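PDB 7LUU: subclass B3 metallo-beta-lactamase from Sphingobium indicum, which probably hydrolyses the ring of beta-lactam antibiotics at an active site that holds two zinc ions. Local coordinates for residues V88-A93 with I220-S225; G151-A156 with S174-M179; G182-I187 with S191-A196; H195-H200 with S204-W209. All blocks are in the same frame, centred on the assembly; numbering follows the deposited sequence.

Contact 1: V88-A93 with I220-S225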
loop_
_atom_site.group_PDB
_atom_site.type_symbol
_atom_site.label_atom_id
_atom_site.label_comp_id
_atom_site.label_asym_id
_atom_site.label_seq_id
_atom_site.Cartn_x
_atom_site.Cartn_y
_atom_site.Cartn_z
ATOM N N VAL A 88 -1.933 13.993 2.688
ATOM C CA VAL A 88 -1.791 12.850 1.765
ATOM C C VAL A 88 -2.143 11.575 2.527
ATOM O O VAL A 88 -1.606 11.337 3.618
ATOM C CB VAL A 88 -0.324 12.740 1.280
ATOM C CG1 VAL A 88 -0.167 11.553 0.419
ATOM C CG2 VAL A 88 0.066 13.989 0.474
ATOM N N LEU A 89 -3.006 10.745 1.959
ATOM C CA LEU A 89 -3.281 9.408 2.510
ATOM C C LEU A 89 -2.520 8.386 1.701
ATOM O O LEU A 89 -2.350 8.580 0.498
ATOM C CB LEU A 89 -4.784 9.173 2.345
ATOM C CG LEU A 89 -5.679 8.499 3.331
ATOM C CD1 LEU A 89 -5.544 8.864 4.798
ATOM C CD2 LEU A 89 -7.106 8.896 2.886
ATOM N N ILE A 90 -2.152 7.266 2.329
ATOM C CA ILE A 90 -1.570 6.117 1.670
ATOM C C ILE A 90 -2.476 4.934 1.942
ATOM O O ILE A 90 -2.655 4.525 3.110
ATOM C CB ILE A 90 -0.138 5.825 2.159
ATOM C CG1 ILE A 90 0.656 7.123 1.946
ATOM C CG2 ILE A 90 0.396 4.660 1.265
ATOM C CD1 ILE A 90 2.233 6.909 2.173
ATOM N N ASP A 91 -3.034 4.397 0.845
ATOM C CA ASP A 91 -3.983 3.272 0.776
ATOM C C ASP A 91 -5.338 3.602 1.402
ATOM O O ASP A 91 -5.581 4.702 1.950
ATOM C CB ASP A 91 -3.350 1.990 1.368
ATOM C CG ASP A 91 -2.419 1.307 0.356
ATOM O OD1 ASP A 91 -2.502 1.600 -0.864
ATOM O OD2 ASP A 91 -1.626 0.478 0.767
ATOM N N GLY A 92 -6.262 2.659 1.205
ATOM C CA GLY A 92 -7.664 2.917 1.557
ATOM C C GLY A 92 -8.377 1.717 2.136
ATOM O O GLY A 92 -9.599 1.783 2.304
ATOM N N ALA A 93 -7.673 0.639 2.467
ATOM C CA ALA A 93 -8.291 -0.567 3.022
ATOM C C ALA A 93 -9.502 -1.022 2.171
ATOM O O ALA A 93 -9.503 -0.905 0.930
ATOM C CB ALA A 93 -8.624 -0.374 4.524
ATOM N N ILE A 220 10.951 7.670 6.272
ATOM C CA ILE A 220 9.867 6.703 6.446
ATOM C C ILE A 220 9.650 5.984 5.110
ATOM O O ILE A 220 9.651 6.600 4.020
ATOM C CB ILE A 220 8.563 7.410 6.878
ATOM C CG1 ILE A 220 8.824 8.159 8.221
ATOM C CG2 ILE A 220 7.467 6.407 7.049
ATOM C CD1 ILE A 220 7.489 8.862 8.722
ATOM N N VAL A 221 9.395 4.676 5.183
ATOM C CA VAL A 221 9.057 3.892 4.014
ATOM C C VAL A 221 7.703 3.246 4.270
ATOM O O VAL A 221 7.565 2.512 5.249
ATOM C CB VAL A 221 10.101 2.786 3.790
ATOM C CG1 VAL A 221 9.690 1.867 2.607
ATOM C CG2 VAL A 221 11.438 3.469 3.458
ATOM N N PHE A 222 6.739 3.440 3.343
ATOM C CA PHE A 222 5.473 2.711 3.388
ATOM C C PHE A 222 5.591 1.670 2.304
ATOM O O PHE A 222 5.531 2.010 1.102
ATOM C CB PHE A 222 4.300 3.672 3.159
ATOM C CG PHE A 222 2.920 3.027 3.430
ATOM C CD1 PHE A 222 2.508 1.945 2.678
ATOM C CD2 PHE A 222 2.100 3.478 4.492
ATOM C CE1 PHE A 222 1.268 1.389 2.876
ATOM C CE2 PHE A 222 0.838 2.931 4.685
ATOM C CZ PHE A 222 0.419 1.879 3.893
ATOM N N ALA A 223 5.850 0.419 2.717
ATOM C CA ALA A 223 6.211 -0.671 1.779
ATOM C C ALA A 223 4.976 -1.379 1.285
ATOM O O ALA A 223 4.084 -1.708 2.072
ATOM C CB ALA A 223 7.124 -1.701 2.497
ATOM N N SER A 224 4.888 -1.572 -0.041
ATOM C CA SER A 224 3.869 -2.480 -0.544
ATOM C C SER A 224 4.144 -3.890 -0.062
ATOM O O SER A 224 5.279 -4.237 0.324
ATOM C CB SER A 224 3.836 -2.509 -2.077
ATOM O OG SER A 224 5.016 -3.216 -2.558
ATOM N N SER A 225 3.061 -4.672 0.022
ATOM C CA SER A 225 3.248 -6.108 0.196
ATOM C C SER A 225 4.263 -6.639 -0.791
ATOM O O SER A 225 4.237 -6.299 -1.970
ATOM C CB SER A 225 1.926 -6.813 0.010
ATOM O OG SER A 225 2.124 -8.238 0.136
#

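Contact 2: G151-A156 with S174-M179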
loop_
_atom_site.group_PDB
_atom_site.type_symbol
_atom_site.label_atom_id
_atom_site.label_comp_id
_atom_site.label_asym_id
_atom_site.label_seq_id
_atom_site.Cartn_x
_atom_site.Cartn_y
_atom_site.Cartn_z
ATOM N N GLY A 151 -4.997 -1.267 -12.922
ATOM C CA GLY A 151 -5.815 -2.086 -12.046
ATOM C C GLY A 151 -6.801 -1.262 -11.252
ATOM O O GLY A 151 -7.901 -1.724 -10.981
ATOM N N LEU A 152 -6.410 -0.037 -10.864
ATOM C CA LEU A 152 -7.339 0.811 -10.108
ATOM C C LEU A 152 -8.508 1.229 -10.983
ATOM O O LEU A 152 -9.635 1.289 -10.512
ATOM C CB LEU A 152 -6.596 2.053 -9.562
ATOM C CG LEU A 152 -5.538 1.740 -8.482
ATOM C CD1 LEU A 152 -4.807 3.059 -8.133
ATOM C CD2 LEU A 152 -6.198 1.167 -7.217
ATOM N N ARG A 153 -8.240 1.524 -12.260
ATOM C CA ARG A 153 -9.286 1.953 -13.193
ATOM C C ARG A 153 -10.260 0.840 -13.431
ATOM O O ARG A 153 -11.484 1.080 -13.611
ATOM C CB ARG A 153 -8.672 2.346 -14.551
ATOM C CG ARG A 153 -7.967 3.664 -14.604
ATOM C CD ARG A 153 -7.445 4.042 -16.061
ATOM N NE ARG A 153 -6.416 5.054 -15.935
ATOM C CZ ARG A 153 -5.111 4.838 -16.093
ATOM N NH1 ARG A 153 -4.257 5.857 -15.937
ATOM N NH2 ARG A 153 -4.672 3.618 -16.408
ATOM N N ALA A 154 -9.738 -0.384 -13.413
ATOM C CA ALA A 154 -10.609 -1.528 -13.683
ATOM C C ALA A 154 -11.365 -1.986 -12.456
ATOM O O ALA A 154 -12.487 -2.564 -12.604
ATOM C CB ALA A 154 -9.798 -2.696 -14.230
ATOM N N GLY A 155 -10.801 -1.821 -11.266
ATOM C CA GLY A 155 -11.373 -2.450 -10.067
ATOM C C GLY A 155 -11.483 -3.954 -10.210
ATOM O O GLY A 155 -12.450 -4.562 -9.711
ATOM N N ALA A 156 -10.493 -4.574 -10.853
ATOM C CA ALA A 156 -10.500 -6.012 -11.091
ATOM C C ALA A 156 -9.062 -6.457 -11.356
ATOM O O ALA A 156 -8.201 -5.623 -11.669
ATOM C CB ALA A 156 -11.378 -6.387 -12.294
ATOM N N SER A 174 -11.249 6.603 -11.061
ATOM C CA SER A 174 -11.047 7.248 -12.345
ATOM C C SER A 174 -10.051 8.391 -12.283
ATOM O O SER A 174 -9.402 8.669 -13.291
ATOM C CB SER A 174 -12.392 7.760 -12.902
ATOM O OG SER A 174 -13.159 8.385 -11.877
ATOM N N ARG A 175 -9.882 9.040 -11.124
ATOM C CA ARG A 175 -9.148 10.316 -11.044
ATOM C C ARG A 175 -7.729 9.952 -10.624
ATOM O O ARG A 175 -7.448 9.899 -9.413
ATOM C CB ARG A 175 -9.767 11.272 -10.013
ATOM C CG ARG A 175 -9.082 12.672 -9.889
ATOM C CD ARG A 175 -9.598 13.474 -8.693
ATOM N NE ARG A 175 -11.043 13.726 -8.738
ATOM C CZ ARG A 175 -11.901 13.489 -7.735
ATOM N NH1 ARG A 175 -11.487 13.016 -6.550
ATOM N NH2 ARG A 175 -13.213 13.783 -7.925
ATOM N N LEU A 176 -6.829 9.760 -11.624
ATOM C CA LEU A 176 -5.568 9.014 -11.430
ATOM C C LEU A 176 -4.375 9.763 -11.989
ATOM O O LEU A 176 -4.419 10.291 -13.117
ATOM C CB LEU A 176 -5.578 7.676 -12.136
ATOM C CG LEU A 176 -6.368 6.627 -11.356
ATOM C CD1 LEU A 176 -6.897 5.584 -12.273
ATOM C CD2 LEU A 176 -5.484 5.970 -10.356
ATOM N N ARG A 177 -3.300 9.780 -11.222
ATOM C CA ARG A 177 -2.035 10.349 -11.617
ATOM C C ARG A 177 -1.047 9.214 -11.560
ATOM O O ARG A 177 -0.980 8.531 -10.537
ATOM C CB ARG A 177 -1.584 11.431 -10.636
ATOM C CG ARG A 177 -0.145 11.914 -10.883
ATOM C CD ARG A 177 0.083 13.124 -9.980
ATOM N NE ARG A 177 1.454 13.576 -9.971
ATOM C CZ ARG A 177 1.808 14.802 -9.575
ATOM N NH1 ARG A 177 3.082 15.178 -9.585
ATOM N NH2 ARG A 177 0.864 15.657 -9.184
ATOM N N VAL A 178 -0.312 8.989 -12.648
ATOM C CA VAL A 178 0.696 7.921 -12.677
ATOM C C VAL A 178 2.059 8.494 -12.295
ATOM O O VAL A 178 2.496 9.514 -12.855
ATOM C CB VAL A 178 0.764 7.289 -14.066
ATOM C CG1 VAL A 178 1.953 6.353 -14.218
ATOM C CG2 VAL A 178 -0.528 6.540 -14.327
ATOM N N MET A 179 2.749 7.828 -11.375
ATOM C CA MET A 179 4.181 8.110 -11.120
ATOM C C MET A 179 5.065 7.031 -11.701
ATOM O O MET A 179 4.776 5.842 -11.552
ATOM C CB MET A 179 4.459 8.085 -9.652
ATOM C CG MET A 179 3.522 8.853 -9.114
ATOM S SD MET A 179 4.120 10.406 -9.007
ATOM C CE MET A 179 4.078 10.086 -7.281
HETATM O O HOH W 1 -3.752 8.611 -15.817
#

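Contact 3: G182-I187 with S191-A196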
loop_
_atom_site.group_PDB
_atom_site.type_symbol
_atom_site.label_atom_id
_atom_site.label_comp_id
_atom_site.label_asym_id
_atom_site.label_seq_id
_atom_site.Cartn_x
_atom_site.Cartn_y
_atom_site.Cartn_z
ATOM N N GLY A 182 11.010 6.146 -9.220
ATOM C CA GLY A 182 11.955 7.221 -8.898
ATOM C C GLY A 182 11.371 8.623 -8.961
ATOM O O GLY A 182 12.055 9.587 -8.552
ATOM N N GLU A 183 10.129 8.776 -9.403
ATOM C CA GLU A 183 9.542 10.106 -9.528
ATOM C C GLU A 183 9.205 10.632 -8.144
ATOM O O GLU A 183 8.852 9.849 -7.247
ATOM C CB GLU A 183 8.261 10.028 -10.394
ATOM C CG GLU A 183 7.691 11.425 -10.714
ATOM C CD GLU A 183 6.529 11.380 -11.715
ATOM O OE1 GLU A 183 6.370 10.375 -12.433
ATOM O OE2 GLU A 183 5.781 12.381 -11.727
ATOM N N VAL A 184 9.264 11.978 -7.981
ATOM C CA VAL A 184 8.998 12.609 -6.674
ATOM C C VAL A 184 7.749 13.458 -6.784
ATOM O O VAL A 184 7.570 14.208 -7.764
ATOM C CB VAL A 184 10.205 13.444 -6.178
ATOM C CG1 VAL A 184 9.945 13.979 -4.729
ATOM C CG2 VAL A 184 11.467 12.594 -6.186
ATOM N N LEU A 185 6.867 13.329 -5.800
ATOM C CA LEU A 185 5.684 14.185 -5.621
ATOM C C LEU A 185 6.000 15.225 -4.547
ATOM O O LEU A 185 6.291 14.863 -3.392
ATOM C CB LEU A 185 4.492 13.303 -5.225
ATOM C CG LEU A 185 3.249 14.071 -4.794
ATOM C CD1 LEU A 185 2.813 14.854 -6.033
ATOM C CD2 LEU A 185 2.172 13.065 -4.367
ATOM N N ARG A 186 6.011 16.522 -4.915
ATOM C CA ARG A 186 6.366 17.569 -3.958
ATOM C C ARG A 186 5.099 18.331 -3.627
ATOM O O ARG A 186 4.377 18.739 -4.527
ATOM C CB ARG A 186 7.458 18.466 -4.516
ATOM C CG ARG A 186 8.820 17.719 -4.381
ATOM C CD ARG A 186 9.981 18.539 -4.791
ATOM N NE ARG A 186 10.934 17.729 -5.554
ATOM C CZ ARG A 186 11.865 16.992 -4.970
ATOM N NH1 ARG A 186 12.724 16.273 -5.700
ATOM N NH2 ARG A 186 11.935 16.964 -3.648
ATOM N N ILE A 187 4.787 18.416 -2.334
ATOM C CA ILE A 187 3.580 19.112 -1.893
ATOM C C ILE A 187 3.864 19.720 -0.528
ATOM O O ILE A 187 4.408 19.040 0.358
ATOM C CB ILE A 187 2.387 18.161 -1.865
ATOM C CG1 ILE A 187 1.278 18.806 -1.024
ATOM C CG2 ILE A 187 2.780 16.781 -1.378
ATOM C CD1 ILE A 187 -0.080 18.087 -1.213
ATOM N N SER A 191 8.265 15.792 0.397
ATOM C CA SER A 191 8.780 15.249 -0.865
ATOM C C SER A 191 8.610 13.751 -0.761
ATOM O O SER A 191 9.283 13.108 0.056
ATOM C CB SER A 191 10.243 15.577 -1.109
ATOM O OG SER A 191 10.342 16.988 -1.228
ATOM N N ILE A 192 7.737 13.178 -1.579
ATOM C CA ILE A 192 7.458 11.743 -1.474
ATOM C C ILE A 192 7.974 11.050 -2.734
ATOM O O ILE A 192 7.536 11.370 -3.842
ATOM C CB ILE A 192 5.950 11.516 -1.313
ATOM C CG1 ILE A 192 5.472 12.293 -0.039
ATOM C CG2 ILE A 192 5.664 10.019 -1.162
ATOM C CD1 ILE A 192 3.924 12.531 -0.045
ATOM N N THR A 193 8.806 10.036 -2.581
ATOM C CA THR A 193 9.338 9.365 -3.761
ATOM C C THR A 193 8.601 8.058 -4.009
ATOM O O THR A 193 8.352 7.291 -3.079
ATOM C CB THR A 193 10.839 9.093 -3.640
ATOM O OG1 THR A 193 11.530 10.347 -3.470
ATOM C CG2 THR A 193 11.358 8.387 -4.885
ATOM N N ALA A 194 8.249 7.805 -5.282
ATOM C CA ALA A 194 7.618 6.528 -5.691
ATOM C C ALA A 194 8.713 5.521 -6.052
ATOM O O ALA A 194 9.666 5.865 -6.776
ATOM C CB ALA A 194 6.719 6.794 -6.925
ATOM N N HIS A 195 8.588 4.279 -5.567
ATOM C CA HIS A 195 9.533 3.213 -5.931
ATOM C C HIS A 195 8.748 2.027 -6.441
ATOM O O HIS A 195 7.971 1.442 -5.693
ATOM C CB HIS A 195 10.396 2.765 -4.752
ATOM C CG HIS A 195 11.053 3.886 -4.045
ATOM N ND1 HIS A 195 12.290 4.393 -4.400
ATOM C CD2 HIS A 195 10.615 4.634 -3.001
ATOM C CE1 HIS A 195 12.610 5.377 -3.570
ATOM N NE2 HIS A 195 11.615 5.554 -2.713
ATOM N N ALA A 196 8.981 1.636 -7.680
ATOM C CA ALA A 196 8.328 0.406 -8.152
ATOM C C ALA A 196 8.835 -0.772 -7.348
ATOM O O ALA A 196 10.060 -1.022 -7.311
ATOM C CB ALA A 196 8.636 0.178 -9.634
#

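Contact 4: H195-H200 with S204-W209. With ZN (zinc ion), chain B.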
loop_
_atom_site.group_PDB
_atom_site.type_symbol
_atom_site.label_atom_id
_atom_site.label_comp_id
_atom_site.label_asym_id
_atom_site.label_seq_id
_atom_site.Cartn_x
_atom_site.Cartn_y
_atom_site.Cartn_z
ATOM N N HIS A 195 8.588 4.279 -5.567
ATOM C CA HIS A 195 9.533 3.213 -5.931
ATOM C C HIS A 195 8.748 2.027 -6.441
ATOM O O HIS A 195 7.971 1.442 -5.693
ATOM C CB HIS A 195 10.396 2.765 -4.752
ATOM C CG HIS A 195 11.053 3.886 -4.045
ATOM N ND1 HIS A 195 12.290 4.393 -4.400
ATOM C CD2 HIS A 195 10.615 4.634 -3.001
ATOM C CE1 HIS A 195 12.610 5.377 -3.570
ATOM N NE2 HIS A 195 11.615 5.554 -2.713
ATOM N N ALA A 196 8.981 1.636 -7.680
ATOM C CA ALA A 196 8.328 0.406 -8.152
ATOM C C ALA A 196 8.835 -0.772 -7.348
ATOM O O ALA A 196 10.060 -1.022 -7.311
ATOM C CB ALA A 196 8.636 0.178 -9.634
ATOM N N THR A 197 7.911 -1.573 -6.751
ATOM C CA THR A 197 8.363 -2.748 -5.975
ATOM C C THR A 197 7.481 -3.925 -6.387
ATOM O O THR A 197 6.624 -4.384 -5.633
ATOM C CB THR A 197 8.335 -2.510 -4.456
ATOM O OG1 THR A 197 7.073 -1.917 -4.081
ATOM C CG2 THR A 197 9.484 -1.572 -4.068
ATOM N N PRO A 198 7.614 -4.368 -7.629
ATOM C CA PRO A 198 6.721 -5.413 -8.168
ATOM C C PRO A 198 7.012 -6.780 -7.581
ATOM O O PRO A 198 8.066 -7.040 -6.975
ATOM C CB PRO A 198 7.030 -5.407 -9.670
ATOM C CG PRO A 198 8.464 -4.915 -9.696
ATOM C CD PRO A 198 8.573 -3.886 -8.641
ATOM N N GLY A 199 6.036 -7.671 -7.757
ATOM C CA GLY A 199 6.161 -9.075 -7.392
ATOM C C GLY A 199 4.807 -9.585 -6.933
ATOM O O GLY A 199 4.258 -10.572 -7.402
ATOM N N HIS A 200 4.267 -8.929 -5.902
ATOM C CA HIS A 200 2.924 -9.315 -5.472
ATOM C C HIS A 200 1.933 -9.052 -6.591
ATOM O O HIS A 200 1.051 -9.894 -6.890
ATOM C CB HIS A 200 2.609 -8.522 -4.194
ATOM C CG HIS A 200 1.247 -8.791 -3.637
ATOM N ND1 HIS A 200 0.929 -9.954 -2.960
ATOM C CD2 HIS A 200 0.114 -8.044 -3.684
ATOM C CE1 HIS A 200 -0.358 -9.916 -2.617
ATOM N NE2 HIS A 200 -0.861 -8.762 -3.025
ATOM N N SER A 204 2.763 -3.035 -8.072
ATOM C CA SER A 204 2.950 -2.713 -6.658
ATOM C C SER A 204 4.007 -1.622 -6.485
ATOM O O SER A 204 5.054 -1.620 -7.175
ATOM C CB SER A 204 3.376 -3.969 -5.891
ATOM O OG SER A 204 2.260 -4.900 -5.831
ATOM N N MET A 205 3.766 -0.737 -5.508
ATOM C CA MET A 205 4.604 0.465 -5.411
ATOM C C MET A 205 4.771 0.838 -3.948
ATOM O O MET A 205 3.818 0.767 -3.167
ATOM C CB MET A 205 3.977 1.637 -6.199
ATOM C CG MET A 205 4.869 2.949 -6.137
ATOM S SD MET A 205 4.512 3.966 -7.623
ATOM C CE MET A 205 5.837 3.357 -8.691
ATOM N N THR A 206 5.986 1.264 -3.598
ATOM C CA THR A 206 6.394 1.662 -2.255
ATOM C C THR A 206 6.667 3.160 -2.269
ATOM O O THR A 206 7.087 3.717 -3.274
ATOM C CB THR A 206 7.649 0.849 -1.889
ATOM O OG1 THR A 206 7.267 -0.507 -1.705
ATOM C CG2 THR A 206 8.396 1.389 -0.616
ATOM N N TRP A 207 6.382 3.825 -1.151
ATOM C CA TRP A 207 6.497 5.270 -1.037
ATOM C C TRP A 207 7.466 5.625 0.067
ATOM O O TRP A 207 7.345 5.080 1.163
ATOM C CB TRP A 207 5.080 5.835 -0.702
ATOM C CG TRP A 207 4.015 5.308 -1.648
ATOM C CD1 TRP A 207 3.196 4.184 -1.464
ATOM C CD2 TRP A 207 3.765 5.774 -2.972
ATOM N NE1 TRP A 207 2.396 4.010 -2.595
ATOM C CE2 TRP A 207 2.748 4.947 -3.538
ATOM C CE3 TRP A 207 4.308 6.839 -3.745
ATOM C CZ2 TRP A 207 2.234 5.172 -4.820
ATOM C CZ3 TRP A 207 3.791 7.063 -4.985
ATOM C CH2 TRP A 207 2.766 6.213 -5.533
ATOM N N SER A 208 8.324 6.644 -0.160
ATOM C CA SER A 208 9.221 7.063 0.900
ATOM C C SER A 208 9.236 8.577 1.037
ATOM O O SER A 208 9.062 9.327 0.062
ATOM C CB SER A 208 10.668 6.545 0.636
ATOM O OG SER A 208 11.197 7.181 -0.555
ATOM N N TRP A 209 9.486 9.025 2.268
ATOM C CA TRP A 209 9.578 10.446 2.485
ATOM C C TRP A 209 10.214 10.697 3.842
ATOM O O TRP A 209 10.264 9.819 4.700
ATOM C CB TRP A 209 8.157 11.069 2.425
ATOM C CG TRP A 209 7.271 10.700 3.631
ATOM C CD1 TRP A 209 7.029 11.426 4.779
ATOM C CD2 TRP A 209 6.527 9.467 3.773
ATOM N NE1 TRP A 209 6.160 10.731 5.617
ATOM C CE2 TRP A 209 5.809 9.551 5.007
ATOM C CE3 TRP A 209 6.354 8.364 2.958
ATOM C CZ2 TRP A 209 4.999 8.500 5.493
ATOM C CZ3 TRP A 209 5.493 7.286 3.429
ATOM C CH2 TRP A 209 4.847 7.393 4.697
HETATM ZN ZN ZN B . -2.641 -7.881 -2.735
HETATM O O HOH W 2 -3.689 -7.957 -1.113
#

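Contact 1: V88-A93 with I220-S225
Ile90 and Phe222 meet between the two beta sheets of the metallo-beta-lactamase fold. The methyl CG2 of Ile90 sits over the centre of the Phe222 ring. It is 3.5 Å from the ring centroid and only 4° off the normal, a well-formed CH-pi contact. Ile90 CG2 lies 3.7 Å from Phe222 CG and almost as near to every other ring atom. Phe222 CG is anti to the backbone N (chi1 -170°), which carries the ring toward Ile90. The side chains run antiparallel alongside one another, and Ile90 CD1 lies 4.0 Å from Phe222 CB. This is the tight part of the contact.

The Asp91 end is looser. Asp91 OD2 approaches Phe222 CE1 at 3.7 Å, obliquely, with the carboxylate plane 84° from the ring plane. No hydrogen bond crosses here. The carboxylate oxygen OD2 is instead bonded to Thr121 OG1. The backbones also part: the CA atoms of Ile90 and Phe222 are 8.0 Å apart, those of Asp91 and Ser224 9.8 Å. Both ends are nevertheless buried. The Asp91 side chain comes within about 4 Å of that of His127, a zinc ligand, so this end borders the metal site.

Strand 87-90 runs between strands 79-82 and 115-119 in one sheet. Strand 216-223 runs between 205-213 and 262-265 in the other. Leu119 and Trp209 also pack on Ile90, while Ile264 packs on Phe222.

Contact 2: G151-A156 with S174-M179
Leu152, Arg153 and Leu176 each hold CG anti to the carbonyl carbon (chi1 of Leu176 -79°), and this turns the helix and strand side chains onto one another. The contact belongs to a beta-alpha-beta unit made of strand 141-144, helix 146-154 and strand 176-178. It packs the last turn of the helix on the second strand, which is the outermost strand of its sheet. The buried side is apolar. Leu152 CD1 meets Leu176 CD2 at 3.7 Å, and Leu152 continues inward onto Ala144, Ser120 and Pro123. The other branch of Leu176 lies against the Arg153 chain, which is extended from CG to NE. Leu176 CD1 is 3.7 Å from Arg153 NE. Its approach to Arg153 CG is very short, and that detail is doubtful.

The outer side is polar and more open to solvent. Arg153 crosses Val178 at about a right angle, with NH1 4.1 Å from Val178 CG2. No direct hydrogen bond joins the segments. A water bridges them instead. It lies at the edge of the guanidinium, in its plane, and accepts from Arg153 NH1 at 2.8 Å while donating to Leu176 O at 3.2 Å.

Contact 3: G182-I187 with S191-A196
Val184 leans on Thr193 across the hairpin, its CG2 3.5 Å from Thr193 OG1. The two form a non-hydrogen-bonded pair of the antiparallel strands 184-187 and 190-196. On the same face lie Arg186 and Ser191, the next such pair. The Arg186 chain bends at chi3 (-139°) and lays its guanidinium over Val184 CG1, which sits 3.6 Å from the plane beneath the group's centre. This folds NH2 back to Ser191 OG. The resulting bond of Arg186 NH2 to Ser191 OG is 2.9 Å long but weak, bent to 129° at the hydrogen.

Leu185 and Ile192 make the hydrogen-bonded pair between them. Their backbones exchange two bonds: Leu185 N to Ile192 O at 2.8 Å and Ile192 N to Leu185 O at 2.9 Å. Both side chains point to the opposite face, where they pack on Leu119 of the other sheet. Toward the start of the hairpin, Ala194 N gives a nearly straight bond (176°) to Glu183 O at 2.9 Å. Gly182 N closes that end on Ala194 O at 2.8 Å. The Glu183 carboxylate turns away and bonds to Lys180 N.

The hairpin is therefore two-sided. Its backbone bonds hold the strands in register, an apolar face joins the core between the sheets, and the face of Val184, Arg186, Ser191 and Thr193 is mixed and partly exposed.

Contact 4: H195-H200 with S204-W209
The His195 imidazole is met at its edge by Ser208. Ser208 OG lies in the ring plane, 2.7 Å from His195 NE2, in a hydrogen bond. The Trp207 indole carries Met205 CG on one face, offset toward the rim. NE2 of His200 binds a zinc ion at 2.0 Å. Glu122, His124 and a water 1.9 Å from that zinc ion complete its shell. His200 ND1 is hydrogen-bonded to Asn227 O; with zinc on NE2, the two together hold the rotation of the ring. Ser204 OG lies alongside His200 CB but is hydrogen-bonded to Thr201 OG1.

Behind the metal ligand the strands pair as an antiparallel hairpin. His195 and Thr206 exchange two backbone bonds, His195 N to Thr206 O at 2.8 Å and Thr206 N to His195 O at 2.9 Å. Thr197 N then bonds to Ser204 O at 2.9 Å, where the chain leaves the strand. Thr197 OG1 lies between the backbone N and the carbonyl carbon (chi1 47°), which points it at Thr206 OG1, 2.8 Å away. Thr197 OG1 is also hydrogen-bonded to Ser224 OG, and Thr206 OG1 to Ser224 N. Met205 CE rests beside the Ala196 backbone, 3.7 Å from Ala196 N.

Helix 242-257 packs on the His195 and Thr197 side through Ser251 and Arg254. Strand 205-213 continues the sheet to strand 216-223.

Contacts 3 and 4 share His195 and Ala196 on strand 190-196, so three consecutive strands are tied in one sheet. Thr193 N lies 2.7 Å from Ser208 O, a probable hydrogen bond. Strand 216-223 of contact 1 follows: Phe222 N is 2.8 Å from Trp207 O, and the centres of contacts 1 and 4 are about 9 Å apart. Contact 2 lies on the other sheet with strand 87-90, and contact 1 spans the two. Met179 reaches across from contact 2, with CB 3.8 Å from Ala194 CB and CE 3.8 Å from Trp207 CZ3. Contact 4 supplies a zinc ligand. The Asp91 side chain of contact 1 lies about 8 Å from a zinc ion; contact 3 is remote.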